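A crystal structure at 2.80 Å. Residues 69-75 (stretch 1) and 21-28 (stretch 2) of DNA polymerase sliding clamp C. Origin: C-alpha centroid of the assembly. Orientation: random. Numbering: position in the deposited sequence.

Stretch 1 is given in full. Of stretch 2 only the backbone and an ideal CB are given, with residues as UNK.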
ATOM      1  N   VAL C  69      33.094 -13.259 -24.251  1.00 39.11           N
ATOM      2  CA  VAL C  69      32.661 -11.879 -24.074  1.00 44.21           C
ATOM      3  C   VAL C  69      32.178 -11.629 -22.650  1.00 41.03           C
ATOM      4  O   VAL C  69      31.519 -12.479 -22.052  1.00 44.53           O
ATOM      5  CB  VAL C  69      31.537 -11.514 -25.066  1.00 44.56           C
ATOM      6  CG1 VAL C  69      30.331 -12.423 -24.867  1.00 38.49           C
ATOM      7  CG2 VAL C  69      31.144 -10.054 -24.913  1.00 45.73           C
ATOM      8  N   LYS C  70      32.518 -10.464 -22.105  1.00 41.36           N
ATOM      9  CA  LYS C  70      32.042 -10.076 -20.784  1.00 43.14           C
ATOM     10  C   LYS C  70      30.516 -10.106 -20.766  1.00 43.38           C
ATOM     11  O   LYS C  70      29.864  -9.374 -21.509  1.00 44.22           O
ATOM     12  CB  LYS C  70      32.551  -8.682 -20.415  1.00 43.80           C
ATOM     13  CG  LYS C  70      32.134  -8.217 -19.028  1.00 45.85           C
ATOM     14  CD  LYS C  70      32.558  -6.780 -18.772  1.00 48.31           C
ATOM     15  CE  LYS C  70      32.092  -6.303 -17.404  1.00 55.55           C
ATOM     16  NZ  LYS C  70      32.380  -4.858 -17.186  1.00 59.69           N
ATOM     17  N   LEU C  71      29.953 -10.956 -19.915  1.00 39.19           N
ATOM     18  CA  LEU C  71      28.514 -11.199 -19.913  1.00 39.09           C
ATOM     19  C   LEU C  71      27.685  -9.961 -19.564  1.00 39.04           C
ATOM     20  O   LEU C  71      26.581  -9.787 -20.077  1.00 37.96           O
ATOM     21  CB  LEU C  71      28.173 -12.354 -18.969  1.00 38.34           C
ATOM     22  CG  LEU C  71      26.763 -12.934 -19.078  1.00 37.84           C
ATOM     23  CD1 LEU C  71      26.495 -13.428 -20.489  1.00 34.64           C
ATOM     24  CD2 LEU C  71      26.575 -14.055 -18.075  1.00 40.10           C
ATOM     25  N   GLU C  72      28.214  -9.107 -18.694  1.00 40.03           N
ATOM     26  CA  GLU C  72      27.482  -7.921 -18.254  1.00 46.38           C
ATOM     27  C   GLU C  72      27.153  -6.977 -19.413  1.00 46.32           C
ATOM     28  O   GLU C  72      26.015  -6.530 -19.560  1.00 41.78           O
ATOM     29  CB  GLU C  72      28.264  -7.168 -17.177  1.00 49.71           C
ATOM     30  CG  GLU C  72      27.552  -5.926 -16.660  1.00 54.61           C
ATOM     31  CD  GLU C  72      28.417  -5.100 -15.726  1.00 67.05           C
ATOM     32  OE1 GLU C  72      29.497  -5.586 -15.327  1.00 66.13           O
ATOM     33  OE2 GLU C  72      28.016  -3.964 -15.392  1.00 70.93           O
ATOM     34  N   ASP C  73      28.157  -6.673 -20.228  1.00 44.17           N
ATOM     35  CA  ASP C  73      27.972  -5.792 -21.373  1.00 42.21           C
ATOM     36  C   ASP C  73      27.038  -6.423 -22.395  1.00 41.43           C
ATOM     37  O   ASP C  73      26.185  -5.749 -22.974  1.00 43.53           O
ATOM     38  CB  ASP C  73      29.317  -5.475 -22.023  1.00 42.90           C
ATOM     39  CG  ASP C  73      30.237  -4.705 -21.102  1.00 47.40           C
ATOM     40  OD1 ASP C  73      29.725  -4.008 -20.199  1.00 47.72           O
ATOM     41  OD2 ASP C  73      31.469  -4.793 -21.283  1.00 48.76           O
ATOM     42  N   PHE C  74      27.210  -7.723 -22.613  1.00 39.37           N
ATOM     43  CA  PHE C  74      26.394  -8.459 -23.568  1.00 39.94           C
ATOM     44  C   PHE C  74      24.941  -8.519 -23.113  1.00 39.66           C
ATOM     45  O   PHE C  74      24.022  -8.488 -23.930  1.00 39.03           O
ATOM     46  CB  PHE C  74      26.949  -9.872 -23.759  1.00 38.13           C
ATOM     47  CG  PHE C  74      26.207 -10.683 -24.781  1.00 35.99           C
ATOM     48  CD1 PHE C  74      26.240 -10.331 -26.120  1.00 38.96           C
ATOM     49  CD2 PHE C  74      25.491 -11.805 -24.407  1.00 35.38           C
ATOM     50  CE1 PHE C  74      25.561 -11.079 -27.065  1.00 40.02           C
ATOM     51  CE2 PHE C  74      24.813 -12.558 -25.347  1.00 36.72           C
ATOM     52  CZ  PHE C  74      24.849 -12.195 -26.677  1.00 37.88           C
ATOM     53  N   THR C  75      24.741  -8.599 -21.803  1.00 38.66           N
ATOM     54  CA  THR C  75      23.398  -8.654 -21.239  1.00 40.73           C
ATOM     55  C   THR C  75      22.786  -7.257 -21.144  1.00 41.75           C
ATOM     56  O   THR C  75      21.568  -7.098 -21.220  1.00 40.59           O
ATOM     57  CB  THR C  75      23.398  -9.329 -19.853  1.00 42.01           C
ATOM     58  OG1 THR C  75      23.827 -10.690 -19.985  1.00 38.17           O
ATOM     59  CG2 THR C  75      22.007  -9.308 -19.245  1.00 45.54           C
ATOM     60  N   UNK C  21      25.811 -16.521 -12.134  1.00 36.35           N
ATOM     61  CA  UNK C  21      26.837 -17.527 -11.877  1.00 38.67           C
ATOM     62  C   UNK C  21      28.235 -17.126 -12.344  1.00 41.33           C
ATOM     63  O   UNK C  21      29.212 -17.312 -11.618  1.00 42.54           O
ATOM     64  CB  UNK C  21      26.440 -18.839 -12.556  1.00 38.67           C
ATOM     65  N   UNK C  22      28.335 -16.581 -13.552  1.00 40.99           N
ATOM     66  CA  UNK C  22      29.638 -16.290 -14.139  1.00 41.20           C
ATOM     67  C   UNK C  22      29.743 -14.880 -14.721  1.00 42.34           C
ATOM     68  O   UNK C  22      28.735 -14.252 -15.042  1.00 40.07           O
ATOM     69  CB  UNK C  22      29.944 -17.314 -15.233  1.00 41.20           C
ATOM     70  N   UNK C  23      30.975 -14.398 -14.854  1.00 45.39           N
ATOM     71  CA  UNK C  23      31.236 -13.058 -15.373  1.00 46.91           C
ATOM     72  C   UNK C  23      31.489 -13.069 -16.875  1.00 47.07           C
ATOM     73  O   UNK C  23      30.949 -12.243 -17.612  1.00 50.76           O
ATOM     74  CB  UNK C  23      32.434 -12.438 -14.651  1.00 46.91           C
ATOM     75  N   UNK C  24      32.322 -14.001 -17.324  1.00 45.95           N
ATOM     76  CA  UNK C  24      32.634 -14.138 -18.741  1.00 40.09           C
ATOM     77  C   UNK C  24      32.101 -15.460 -19.272  1.00 42.47           C
ATOM     78  O   UNK C  24      32.251 -16.500 -18.633  1.00 48.07           O
ATOM     79  CB  UNK C  24      34.143 -14.038 -18.975  1.00 40.09           C
ATOM     80  N   UNK C  25      31.470 -15.421 -20.441  1.00 39.63           N
ATOM     81  CA  UNK C  25      31.017 -16.647 -21.082  1.00 45.05           C
ATOM     82  C   UNK C  25      31.692 -16.822 -22.433  1.00 42.41           C
ATOM     83  O   UNK C  25      32.149 -15.855 -23.040  1.00 44.82           O
ATOM     84  CB  UNK C  25      29.496 -16.640 -21.244  1.00 45.05           C
ATOM     85  N   UNK C  26      31.758 -18.064 -22.893  1.00 40.03           N
ATOM     86  CA  UNK C  26      32.376 -18.372 -24.171  1.00 37.47           C
ATOM     87  C   UNK C  26      31.350 -18.949 -25.135  1.00 39.65           C
ATOM     88  O   UNK C  26      31.040 -20.139 -25.085  1.00 41.59           O
ATOM     89  CB  UNK C  26      33.540 -19.347 -23.984  1.00 37.47           C
ATOM     90  N   UNK C  27      30.818 -18.097 -26.006  1.00 37.24           N
ATOM     91  CA  UNK C  27      29.899 -18.546 -27.042  1.00 35.54           C
ATOM     92  C   UNK C  27      30.644 -19.433 -28.031  1.00 40.01           C
ATOM     93  O   UNK C  27      31.484 -18.958 -28.794  1.00 40.59           O
ATOM     94  CB  UNK C  27      29.258 -17.355 -27.758  1.00 35.54           C
ATOM     95  N   UNK C  28      30.336 -20.725 -28.007  1.00 40.58           N
ATOM     96  CA  UNK C  28      31.010 -21.692 -28.864  1.00 40.05           C
ATOM     97  C   UNK C  28      30.091 -22.161 -29.986  1.00 44.43           C
ATOM     98  O   UNK C  28      29.316 -23.101 -29.815  1.00 45.90           O
ATOM     99  CB  UNK C  28      31.492 -22.888 -28.041  1.00 40.05           C
TER

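Stretch 1 ends a strand at Lys70 and turns into a helix at Leu71. Stretch 2 runs antiparallel to the strand part, with 25 paired to Val69 and 24 to Lys70.

Position 21 has nothing of stretch 1 within 5.5 Å of its ideal CB, so many side chains would fit. The residue is Phe21, and its ring leads away from stretch 1.

At position 22 the CA-to-CB bond points sideways. The ideal CB lies 5.5 Å from Leu71 CD2, a methyl group. An apolar side chain of moderate length would suit, such as valine, leucine, isoleucine or methionine. It is Ile22. Its CG1 lies 4.4 Å from Leu71 CD2.

At position 23 the CA-to-CB bond points away, into space that stretch 1 leaves open. Many side chains would fit, polar ones included. The backbone does the work here: Leu71 N, at the start of the helix, donates to O of 23 at 2.8 Å. The residue is Asp23. Its carboxylate takes no part in that bond.

Position 24 forms the non-hydrogen-bonded pair with Lys70, and both side chains lie on the same face of the sheet. Lys70 NZ is 9.5 Å from the ideal CB of 24, so charge sets no preference. Threonine, glutamine, glutamate or lysine would suit. It is Glu24. It makes no salt bridge with Lys70.

Position 25 is the hydrogen-bonded partner of Val69. Val69 N donates to O of 25 at 3.0 Å, and N of 25 returns a weak bond to Val69 O at 3.4 Å. The side chain shares a face with Val69, and the ideal CB is 4.5 Å from Leu71 CD1. An apolar residue is expected: valine, isoleucine or leucine. It is Ile25. Its CD1 packs 3.5 Å from Leu71 CD1, and its CG1 lies 4.3 Å from Val69 CG1.

Position 26 points away from stretch 1 and is loosely constrained. A beta-branched or polar residue would suit the strand. It is Thr26, whose OG1 donates a hydrogen bond to Glu24 OE2 at 2.8 Å.

At position 27 CA-to-CB points toward stretch 1, but the ideal CB has no neighbour there within 5.5 Å. A long apolar side chain could reach the Phe74 ring; leucine or methionine would do. Leu27 brings CD1 to 4.5 Å from Phe74 CZ, approaching the ring obliquely.

Position 28 is out of reach, so stretch 1 gives no guidance. It is Asp28.

Stretch 2 21-28: FIDEITLD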
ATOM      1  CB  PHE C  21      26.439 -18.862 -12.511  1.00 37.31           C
ATOM      2  CG  PHE C  21      25.155 -19.424 -11.978  1.00 37.43           C
ATOM      3  CD1 PHE C  21      23.946 -19.110 -12.576  1.00 34.30           C
ATOM      4  CD2 PHE C  21      25.156 -20.260 -10.874  1.00 34.79           C
ATOM      5  CE1 PHE C  21      22.761 -19.623 -12.085  1.00 32.48           C
ATOM      6  CE2 PHE C  21      23.974 -20.776 -10.378  1.00 33.70           C
ATOM      7  CZ  PHE C  21      22.775 -20.456 -10.984  1.00 32.83           C
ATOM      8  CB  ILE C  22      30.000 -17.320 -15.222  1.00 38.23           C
ATOM      9  CG1 ILE C  22      28.937 -17.335 -16.321  1.00 40.27           C
ATOM     10  CG2 ILE C  22      30.134 -18.702 -14.611  1.00 36.60           C
ATOM     11  CD1 ILE C  22      29.135 -18.438 -17.335  1.00 40.00           C
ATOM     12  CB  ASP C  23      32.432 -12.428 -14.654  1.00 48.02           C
ATOM     13  CG  ASP C  23      32.140 -12.117 -13.199  1.00 60.14           C
ATOM     14  OD1 ASP C  23      30.947 -12.023 -12.835  1.00 58.64           O
ATOM     15  OD2 ASP C  23      33.105 -11.961 -12.421  1.00 64.89           O
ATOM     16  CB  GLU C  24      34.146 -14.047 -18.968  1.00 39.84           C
ATOM     17  CG  GLU C  24      34.604 -14.414 -20.378  1.00 45.29           C
ATOM     18  CD  GLU C  24      34.836 -15.907 -20.562  1.00 54.73           C
ATOM     19  OE1 GLU C  24      35.332 -16.560 -19.616  1.00 55.89           O
ATOM     20  OE2 GLU C  24      34.530 -16.430 -21.657  1.00 47.93           O
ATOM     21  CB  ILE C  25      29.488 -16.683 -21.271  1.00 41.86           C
ATOM     22  CG1 ILE C  25      29.059 -15.742 -22.395  1.00 39.68           C
ATOM     23  CG2 ILE C  25      28.780 -16.336 -19.972  1.00 46.53           C
ATOM     24  CD1 ILE C  25      27.603 -15.877 -22.764  1.00 39.94           C
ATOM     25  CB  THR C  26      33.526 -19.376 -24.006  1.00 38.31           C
ATOM     26  OG1 THR C  26      34.505 -18.841 -23.107  1.00 43.24           O
ATOM     27  CG2 THR C  26      34.179 -19.666 -25.348  1.00 39.70           C
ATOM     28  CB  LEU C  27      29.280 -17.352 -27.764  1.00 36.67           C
ATOM     29  CG  LEU C  27      28.499 -16.371 -26.888  1.00 37.66           C
ATOM     30  CD1 LEU C  27      28.085 -15.148 -27.688  1.00 41.69           C
ATOM     31  CD2 LEU C  27      27.287 -17.050 -26.273  1.00 35.15           C
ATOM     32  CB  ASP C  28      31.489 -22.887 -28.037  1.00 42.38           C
ATOM     33  CG  ASP C  28      32.215 -23.924 -28.871  1.00 49.30           C
ATOM     34  OD1 ASP C  28      32.474 -23.660 -30.064  1.00 49.21           O
ATOM     35  OD2 ASP C  28      32.528 -25.005 -28.329  1.00 51.42           O
TER
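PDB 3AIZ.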